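Local coordinates for protein CrmK (Actinoalloteichus sp. WH1-2216-6, PDB 5I1V) that probably oxidises its substrate with a covalently bound FAD, in the recycling of shunt products during caerulomycin biosynthesis, at residues A[242-247]-A[375-380]. Sequence-based numbering, arbitrary orientation.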
loop_
_atom_site.group_PDB
_atom_site.type_symbol
_atom_site.label_atom_id
_atom_site.label_comp_id
_atom_site.label_asym_id
_atom_site.label_seq_id
_atom_site.Cartn_x
_atom_site.Cartn_y
_atom_site.Cartn_z
ATOM N N ARG A 242 15.641 -20.010 -25.408
ATOM C CA ARG A 242 16.834 -19.203 -25.615
ATOM C C ARG A 242 16.888 -17.954 -24.700
ATOM O O ARG A 242 17.891 -17.670 -24.043
ATOM C CB ARG A 242 16.916 -18.771 -27.061
ATOM C CG ARG A 242 18.161 -17.954 -27.337
ATOM C CD ARG A 242 19.417 -18.754 -27.113
ATOM N NE ARG A 242 20.593 -17.917 -27.317
ATOM C CZ ARG A 242 21.229 -17.762 -28.479
ATOM N NH1 ARG A 242 20.802 -18.380 -29.581
ATOM N NH2 ARG A 242 22.290 -16.976 -28.542
ATOM N N LEU A 243 15.784 -17.233 -24.668
ATOM C CA LEU A 243 15.638 -16.064 -23.793
ATOM C C LEU A 243 15.956 -16.326 -22.313
ATOM O O LEU A 243 16.758 -15.635 -21.715
ATOM C CB LEU A 243 14.225 -15.514 -23.891
ATOM C CG LEU A 243 13.956 -14.362 -22.923
ATOM C CD1 LEU A 243 14.896 -13.211 -23.229
ATOM C CD2 LEU A 243 12.506 -13.942 -22.996
ATOM N N VAL A 244 15.312 -17.316 -21.726
ATOM C CA VAL A 244 15.619 -17.680 -20.347
ATOM C C VAL A 244 17.077 -18.154 -20.215
ATOM O O VAL A 244 17.739 -17.840 -19.220
ATOM C CB VAL A 244 14.675 -18.782 -19.825
ATOM C CG1 VAL A 244 15.149 -19.274 -18.459
ATOM C CG2 VAL A 244 13.259 -18.269 -19.764
ATOM N N SER A 245 17.559 -18.963 -21.161
ATOM C CA SER A 245 18.978 -19.386 -21.154
ATOM C C SER A 245 19.894 -18.172 -21.162
ATOM O O SER A 245 20.865 -18.115 -20.422
ATOM C CB SER A 245 19.317 -20.288 -22.358
ATOM O OG SER A 245 18.570 -21.473 -22.266
ATOM N N ASN A 246 19.604 -17.203 -22.022
ATOM C CA ASN A 246 20.410 -15.971 -22.058
ATOM C C ASN A 246 20.456 -15.251 -20.728
ATOM O O ASN A 246 21.505 -14.756 -20.338
ATOM C CB ASN A 246 19.925 -14.999 -23.112
ATOM C CG ASN A 246 20.196 -15.500 -24.521
ATOM O OD1 ASN A 246 20.945 -16.457 -24.704
ATOM N ND2 ASN A 246 19.606 -14.857 -25.498
ATOM N N PHE A 247 19.286 -15.151 -20.089
ATOM C CA PHE A 247 19.162 -14.523 -18.761
ATOM C C PHE A 247 20.017 -15.259 -17.744
ATOM O O PHE A 247 20.836 -14.667 -17.074
ATOM C CB PHE A 247 17.705 -14.547 -18.313
ATOM C CG PHE A 247 17.463 -13.817 -17.011
ATOM C CD1 PHE A 247 17.299 -12.448 -17.001
ATOM C CD2 PHE A 247 17.393 -14.498 -15.814
ATOM C CE1 PHE A 247 17.073 -11.756 -15.805
ATOM C CE2 PHE A 247 17.184 -13.818 -14.604
ATOM C CZ PHE A 247 17.002 -12.451 -14.609
ATOM N N MET A 375 6.295 -18.368 -13.079
ATOM C CA MET A 375 7.539 -18.602 -12.403
ATOM C C MET A 375 8.437 -17.406 -12.660
ATOM O O MET A 375 8.303 -16.692 -13.663
ATOM C CB MET A 375 8.188 -19.960 -12.738
ATOM C CG MET A 375 8.607 -20.178 -14.162
ATOM S SD MET A 375 9.337 -21.833 -14.357
ATOM C CE MET A 375 10.790 -21.667 -13.309
ATOM N N GLU A 376 9.300 -17.153 -11.691
ATOM C CA GLU A 376 10.204 -16.020 -11.736
ATOM C C GLU A 376 11.626 -16.431 -11.473
ATOM O O GLU A 376 11.893 -17.302 -10.644
ATOM C CB GLU A 376 9.826 -14.974 -10.670
ATOM C CG GLU A 376 8.385 -14.548 -10.621
ATOM C CD GLU A 376 8.110 -13.469 -9.544
ATOM O OE1 GLU A 376 8.898 -13.313 -8.567
ATOM O OE2 GLU A 376 7.079 -12.775 -9.677
ATOM N N TYR A 377 12.539 -15.752 -12.160
ATOM C CA TYR A 377 13.963 -15.892 -11.934
ATOM C C TYR A 377 14.488 -14.593 -11.337
ATOM O O TYR A 377 14.369 -13.542 -11.927
ATOM C CB TYR A 377 14.665 -16.172 -13.252
ATOM C CG TYR A 377 14.335 -17.497 -13.837
ATOM C CD1 TYR A 377 15.080 -18.613 -13.508
ATOM C CD2 TYR A 377 13.309 -17.641 -14.749
ATOM C CE1 TYR A 377 14.816 -19.834 -14.064
ATOM C CE2 TYR A 377 13.037 -18.872 -15.309
ATOM C CZ TYR A 377 13.811 -19.955 -14.979
ATOM O OH TYR A 377 13.531 -21.183 -15.516
ATOM N N ILE A 378 15.099 -14.686 -10.172
ATOM C CA ILE A 378 15.452 -13.517 -9.361
ATOM C C ILE A 378 16.952 -13.458 -9.111
ATOM O O ILE A 378 17.502 -14.338 -8.492
ATOM C CB ILE A 378 14.752 -13.606 -7.986
ATOM C CG1 ILE A 378 13.247 -13.795 -8.173
ATOM C CG2 ILE A 378 15.036 -12.350 -7.144
ATOM C CD1 ILE A 378 12.517 -14.418 -7.012
ATOM N N ALA A 379 17.593 -12.412 -9.593
ATOM C CA ALA A 379 19.009 -12.205 -9.433
ATOM C C ALA A 379 19.334 -12.153 -7.928
ATOM O O ALA A 379 18.518 -11.694 -7.151
ATOM C CB ALA A 379 19.403 -10.914 -10.081
ATOM N N TYR A 380 20.472 -12.731 -7.554
ATOM C CA TYR A 380 20.873 -12.903 -6.142
ATOM C C TYR A 380 22.391 -12.981 -6.072
ATOM O O TYR A 380 23.064 -12.620 -7.042
ATOM C CB TYR A 380 20.221 -14.187 -5.627
ATOM C CG TYR A 380 20.170 -14.427 -4.144
ATOM C CD1 TYR A 380 19.535 -13.549 -3.263
ATOM C CD2 TYR A 380 20.750 -15.549 -3.619
ATOM C CE1 TYR A 380 19.498 -13.826 -1.908
ATOM C CE2 TYR A 380 20.699 -15.852 -2.278
ATOM C CZ TYR A 380 20.065 -14.980 -1.416
ATOM O OH TYR A 380 20.055 -15.285 -0.063
#
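Val244 and Phe247 of helix 237-253 pack against Tyr377 of strand 374-379 in a buried, apolar helix-on-sheet contact, with no hydrogen bond from one segment to the other. It illustrates how a helix is seated on a sheet by side chains one turn apart. Val244 and Phe247, at positions i and i+3, lie on the same flank of the helix and share one tyrosine, whose CB meets one of them and whose phenol end meets the other. At the backbone end, Phe247 CE2 rests 3.7 Å from Tyr377 CB, and Phe247 CZ also comes within 3.9 Å of Tyr377 O. The phenylalanine ring gets that far because its CG stands anti to the backbone N (chi1 -175°), which carries it out to the strand. The strand belongs to the large antiparallel sheet that, as in relatives of the berberine bridge enzyme, probably forms part of the substrate-binding domain; it runs between strands 265-271 and 400-408, and the side chain of Tyr377 is about 14 Å from the bound FAD. Further out along the tyrosine, Val244 CG1 sits 3.8 Å from CZ of Tyr377, the two side chains crossing at about a right angle. Phe247 also touches Leu268 of strand 265-271; with an alanine here the ring would be lost, which is likely to open a gap beside Tyr377 CB and Leu268. Leu356 touches both Val244 and Tyr377, adding a residue of helix 353-364 to the apolar cluster. The buried phenol oxygen finds its polar partner in ND1 of His351, a hydrogen bond that ties down the far end of the side chain.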